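PDB 5C2I: Alr1585 protein, which is a haem-containing peroxidase of the dye-decolorizing (DyP) type, which probably oxidises dyes and other substrates with hydrogen peroxide. Local coordinates for residues Arg182-Asn190 and Val367-Ser375. The protein carries 1 engineered substitution. Residues are numbered along the deposited sequence; the frame is centred on the assembly and turned at random.
Sequences REDGFILRN and VSYGENNPS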
ATOM      1  N   ARG A 182       6.904  25.323  17.890  1.00 19.34           N
ATOM      2  CA  ARG A 182       5.917  24.461  17.236  1.00 18.38           C
ATOM      3  C   ARG A 182       6.410  23.017  17.200  1.00 18.46           C
ATOM      4  O   ARG A 182       7.585  22.757  16.919  1.00 17.98           O
ATOM      5  CB  ARG A 182       5.611  24.950  15.821  1.00 18.61           C
ATOM      6  CG  ARG A 182       4.680  24.058  15.017  1.00 18.18           C
ATOM      7  CD  ARG A 182       4.284  24.642  13.659  1.00 18.45           C
ATOM      8  NE  ARG A 182       3.600  23.659  12.818  1.00 18.09           N
ATOM      9  CZ  ARG A 182       2.745  23.923  11.854  1.00 18.26           C
ATOM     10  NH1 ARG A 182       2.362  25.167  11.574  1.00 18.16           N
ATOM     11  NH2 ARG A 182       2.235  22.909  11.171  1.00 18.63           N
ATOM     12  N   GLU A 183       5.476  22.092  17.408  1.00 17.38           N
ATOM     13  CA  GLU A 183       5.667  20.696  17.063  1.00 17.34           C
ATOM     14  C   GLU A 183       4.551  20.221  16.124  1.00 17.34           C
ATOM     15  O   GLU A 183       3.410  20.725  16.163  1.00 16.62           O
ATOM     16  CB  GLU A 183       5.704  19.821  18.312  1.00 16.78           C
ATOM     17  CG  GLU A 183       6.839  20.128  19.305  1.00 17.33           C
ATOM     18  CD  GLU A 183       8.221  19.713  18.831  1.00 18.44           C
ATOM     19  OE1 GLU A 183       8.365  18.921  17.863  1.00 18.30           O
ATOM     20  OE2 GLU A 183       9.203  20.204  19.459  1.00 20.00           O
ATOM     21  N   ASP A 184       4.893  19.216  15.311  1.00 17.13           N
ATOM     22  CA  ASP A 184       3.948  18.506  14.473  1.00 17.31           C
ATOM     23  C   ASP A 184       4.028  17.033  14.873  1.00 17.61           C
ATOM     24  O   ASP A 184       4.908  16.307  14.427  1.00 19.07           O
ATOM     25  CB  ASP A 184       4.305  18.676  12.997  1.00 17.47           C
ATOM     26  CG  ASP A 184       3.934  20.054  12.467  1.00 18.25           C
ATOM     27  OD1 ASP A 184       4.720  21.031  12.669  1.00 17.39           O
ATOM     28  OD2 ASP A 184       2.824  20.164  11.894  1.00 18.29           O
ATOM     29  N   GLY A 185       3.130  16.643  15.759  1.00 17.14           N
ATOM     30  CA  GLY A 185       3.078  15.298  16.295  1.00 16.88           C
ATOM     31  C   GLY A 185       2.423  14.332  15.344  1.00 17.16           C
ATOM     32  O   GLY A 185       1.574  14.694  14.521  1.00 17.10           O
ATOM     33  N   PHE A 186       2.848  13.081  15.435  1.00 17.39           N
ATOM     34  CA  PHE A 186       2.291  12.022  14.611  1.00 18.15           C
ATOM     35  C   PHE A 186       2.309  10.698  15.365  1.00 19.51           C
ATOM     36  O   PHE A 186       2.966  10.567  16.409  1.00 18.85           O
ATOM     37  CB  PHE A 186       3.045  11.899  13.283  1.00 18.75           C
ATOM     38  CG  PHE A 186       4.496  11.560  13.434  1.00 19.11           C
ATOM     39  CD1 PHE A 186       4.909  10.228  13.468  1.00 20.04           C
ATOM     40  CD2 PHE A 186       5.426  12.540  13.557  1.00 18.89           C
ATOM     41  CE1 PHE A 186       6.257   9.920  13.611  1.00 20.65           C
ATOM     42  CE2 PHE A 186       6.781  12.236  13.695  1.00 20.00           C
ATOM     43  CZ  PHE A 186       7.182  10.922  13.725  1.00 20.18           C
ATOM     44  N   ILE A 187       1.627   9.715  14.807  1.00 21.84           N
ATOM     45  CA  ILE A 187       1.526   8.390  15.413  1.00 21.94           C
ATOM     46  C   ILE A 187       2.411   7.451  14.653  1.00 21.45           C
ATOM     47  O   ILE A 187       2.247   7.227  13.453  1.00 23.31           O
ATOM     48  CB  ILE A 187       0.067   7.853  15.375  1.00 23.10           C
ATOM     49  CG1 ILE A 187      -0.902   8.820  16.041  1.00 25.22           C
ATOM     50  CG2 ILE A 187      -0.040   6.472  16.011  1.00 23.83           C
ATOM     51  CD1 ILE A 187      -0.671   9.138  17.492  1.00 27.21           C
ATOM     52  N   LEU A 188       3.408   6.937  15.340  1.00 20.59           N
ATOM     53  CA  LEU A 188       4.286   5.928  14.840  1.00 22.01           C
ATOM     54  C   LEU A 188       3.666   4.545  15.001  1.00 20.98           C
ATOM     55  O   LEU A 188       3.059   4.271  16.014  1.00 19.44           O
ATOM     56  CB  LEU A 188       5.585   6.045  15.629  1.00 23.22           C
ATOM     57  CG  LEU A 188       6.854   5.433  15.132  1.00 25.68           C
ATOM     58  CD1 LEU A 188       7.283   6.082  13.826  1.00 26.34           C
ATOM     59  CD2 LEU A 188       7.918   5.673  16.199  1.00 26.36           C
ATOM     60  N   ARG A 189       3.771   3.738  13.954  1.00 21.87           N
ATOM     61  CA  ARG A 189       3.251   2.368  13.937  1.00 23.72           C
ATOM     62  C   ARG A 189       4.281   1.383  13.453  1.00 25.09           C
ATOM     63  O   ARG A 189       5.165   1.719  12.683  1.00 26.50           O
ATOM     64  CB  ARG A 189       2.033   2.235  13.046  1.00 24.75           C
ATOM     65  CG  ARG A 189       0.843   2.945  13.617  1.00 26.12           C
ATOM     66  CD  ARG A 189      -0.337   2.842  12.676  1.00 28.97           C
ATOM     67  NE  ARG A 189      -1.316   3.841  13.066  1.00 32.36           N
ATOM     68  CZ  ARG A 189      -2.277   3.678  13.951  1.00 32.99           C
ATOM     69  NH1 ARG A 189      -2.470   2.505  14.546  1.00 37.91           N
ATOM     70  NH2 ARG A 189      -3.081   4.706  14.192  1.00 32.07           N
ATOM     71  N   ASN A 190       4.194   0.164  13.956  1.00 25.78           N
ATOM     72  CA  ASN A 190       5.065  -0.899  13.490  1.00 26.18           C
ATOM     73  C   ASN A 190       4.387  -1.606  12.317  1.00 27.64           C
ATOM     74  O   ASN A 190       3.255  -1.281  11.953  1.00 25.48           O
ATOM     75  CB  ASN A 190       5.443  -1.865  14.622  1.00 25.75           C
ATOM     76  CG  ASN A 190       4.241  -2.603  15.201  1.00 24.90           C
ATOM     77  OD1 ASN A 190       3.162  -2.669  14.606  1.00 23.82           O
ATOM     78  ND2 ASN A 190       4.438  -3.157  16.397  1.00 23.64           N
ATOM     79  N   VAL A 367       2.435  11.692  21.879  1.00 15.82           N
ATOM     80  CA  VAL A 367       2.556  11.470  20.432  1.00 16.83           C
ATOM     81  C   VAL A 367       4.027  11.539  20.090  1.00 17.03           C
ATOM     82  O   VAL A 367       4.841  12.014  20.906  1.00 16.69           O
ATOM     83  CB  VAL A 367       1.785  12.485  19.576  1.00 17.08           C
ATOM     84  CG1 VAL A 367       0.289  12.356  19.798  1.00 18.98           C
ATOM     85  CG2 VAL A 367       2.216  13.897  19.884  1.00 17.56           C
ATOM     86  N   SER A 368       4.372  11.132  18.887  1.00 16.49           N
ATOM     87  CA  SER A 368       5.788  11.109  18.495  1.00 17.64           C
ATOM     88  C   SER A 368       6.198  12.363  17.712  1.00 17.99           C
ATOM     89  O   SER A 368       5.375  13.022  17.099  1.00 17.30           O
ATOM     90  CB  SER A 368       6.040   9.850  17.658  1.00 19.20           C
ATOM     91  OG  SER A 368       6.036   8.732  18.543  1.00 21.62           O
ATOM     92  N   TYR A 369       7.492  12.633  17.726  1.00 17.30           N
ATOM     93  CA  TYR A 369       8.122  13.621  16.832  1.00 17.25           C
ATOM     94  C   TYR A 369       9.389  13.079  16.196  1.00 17.07           C
ATOM     95  O   TYR A 369       9.970  12.080  16.639  1.00 16.16           O
ATOM     96  CB  TYR A 369       8.461  14.903  17.589  1.00 17.36           C
ATOM     97  CG  TYR A 369       9.666  14.856  18.501  1.00 17.72           C
ATOM     98  CD1 TYR A 369       9.553  14.468  19.838  1.00 17.06           C
ATOM     99  CD2 TYR A 369      10.924  15.265  18.047  1.00 18.09           C
ATOM    100  CE1 TYR A 369      10.660  14.466  20.673  1.00 18.13           C
ATOM    101  CE2 TYR A 369      12.043  15.247  18.864  1.00 18.29           C
ATOM    102  CZ  TYR A 369      11.907  14.827  20.175  1.00 18.35           C
ATOM    103  OH  TYR A 369      12.992  14.851  21.003  1.00 18.19           O
ATOM    104  N   GLY A 370       9.810  13.732  15.122  1.00 18.23           N
ATOM    105  CA  GLY A 370      11.024  13.380  14.430  1.00 19.13           C
ATOM    106  C   GLY A 370      10.831  12.303  13.377  1.00 19.96           C
ATOM    107  O   GLY A 370       9.890  12.344  12.639  1.00 19.23           O
ATOM    108  N   GLU A 371      11.761  11.352  13.310  1.00 21.55           N
ATOM    109  CA  GLU A 371      11.798  10.317  12.281  1.00 23.64           C
ATOM    110  C   GLU A 371      10.505   9.513  12.270  1.00 23.82           C
ATOM    111  O   GLU A 371      10.083   9.012  13.322  1.00 21.83           O
ATOM    112  CB  GLU A 371      12.965   9.350  12.582  1.00 26.67           C
ATOM    113  CG  GLU A 371      13.049   8.189  11.614  1.00 29.60           C
ATOM    114  CD  GLU A 371      13.220   8.693  10.205  1.00 32.19           C
ATOM    115  OE1 GLU A 371      14.310   9.251   9.956  1.00 34.86           O
ATOM    116  OE2 GLU A 371      12.239   8.618   9.393  1.00 33.88           O
ATOM    117  N   ASN A 372       9.849   9.415  11.118  1.00 25.36           N
ATOM    118  CA  ASN A 372       8.597   8.682  11.033  1.00 27.26           C
ATOM    119  C   ASN A 372       8.705   7.253  10.484  1.00 27.64           C
ATOM    120  O   ASN A 372       7.730   6.489  10.513  1.00 27.15           O
ATOM    121  CB  ASN A 372       7.546   9.506  10.267  1.00 30.74           C
ATOM    122  CG  ASN A 372       7.719   9.481   8.764  1.00 34.18           C
ATOM    123  OD1 ASN A 372       6.856   8.965   8.092  1.00 44.41           O
ATOM    124  ND2 ASN A 372       8.760  10.076   8.233  1.00 35.54           N
ATOM    125  N   ASN A 373       9.876   6.898   9.968  1.00 28.53           N
ATOM    126  CA  ASN A 373      10.156   5.513   9.602  1.00 29.15           C
ATOM    127  C   ASN A 373      10.704   4.746  10.817  1.00 29.45           C
ATOM    128  O   ASN A 373      11.846   4.937  11.208  1.00 29.71           O
ATOM    129  CB  ASN A 373      11.145   5.490   8.453  1.00 29.30           C
ATOM    130  CG  ASN A 373      11.474   4.102   8.003  1.00 30.61           C
ATOM    131  OD1 ASN A 373      11.202   3.118   8.691  1.00 29.92           O
ATOM    132  ND2 ASN A 373      12.096   4.011   6.825  1.00 30.27           N
ATOM    133  N   PRO A 374       9.902   3.823  11.378  1.00 31.40           N
ATOM    134  CA  PRO A 374      10.323   3.162  12.613  1.00 33.04           C
ATOM    135  C   PRO A 374      11.474   2.157  12.461  1.00 32.65           C
ATOM    136  O   PRO A 374      11.983   1.682  13.465  1.00 32.50           O
ATOM    137  CB  PRO A 374       9.043   2.438  13.065  1.00 34.05           C
ATOM    138  CG  PRO A 374       8.330   2.144  11.807  1.00 33.96           C
ATOM    139  CD  PRO A 374       8.594   3.325  10.899  1.00 33.64           C
ATOM    140  N   SER A 375      11.893   1.856  11.227  1.00 32.51           N
ATOM    141  CA  SER A 375      13.056   0.984  11.026  1.00 31.69           C
ATOM    142  C   SER A 375      14.366   1.733  11.221  1.00 32.08           C
ATOM    143  O   SER A 375      15.420   1.105  11.351  1.00 32.52           O
ATOM    144  CB  SER A 375      13.028   0.371   9.630  1.00 32.73           C
ATOM    145  OG  SER A 375      13.254   1.403   8.684  1.00 37.15           O
TER
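Phe186 and Ser368 form a single antiparallel, hydrogen-bonded bridge where strands 182-186 and 367-369 meet at 122°: Phe186 N donates to Ser368 O (3.0 Å) and Ser368 N to Phe186 O (2.9 Å). The bridge ties strand 177-189 of the N-terminal ferredoxin-like sheet to strand 363-369 of the C-terminal one. With CG between its own backbone N and carbonyl carbon (chi1 61°), Phe186 brings its ring back toward 367-375, edge against the turn after Tyr369. Ser368 O lies over one face, while the carbonyls of Gly370 and Glu371, the latter also accepting from His198, meet the rim near the ring plane, Phe186 CZ standing 3.2 Å from Gly370 O. Asn372 brings CB to 3.6 Å from Phe186 CE1, its amide nearly perpendicular to the ring, and Asn372 ND2 hydrogen-bonds Asp158 OD2 of the second subunit. Replacing Phe186 by alanine is likely to open a gap beside the turn and leave Gly370 O and Glu371 O without their aromatic C-H neighbours. Farther along, Leu188 sets CD1 3.4 Å from Asn372 O and against Pro374 CB, and Pro374 CG abuts Arg189 O. Beyond the bridge, the two segments thus meet mainly through carbonyl oxygens set against C-H groups.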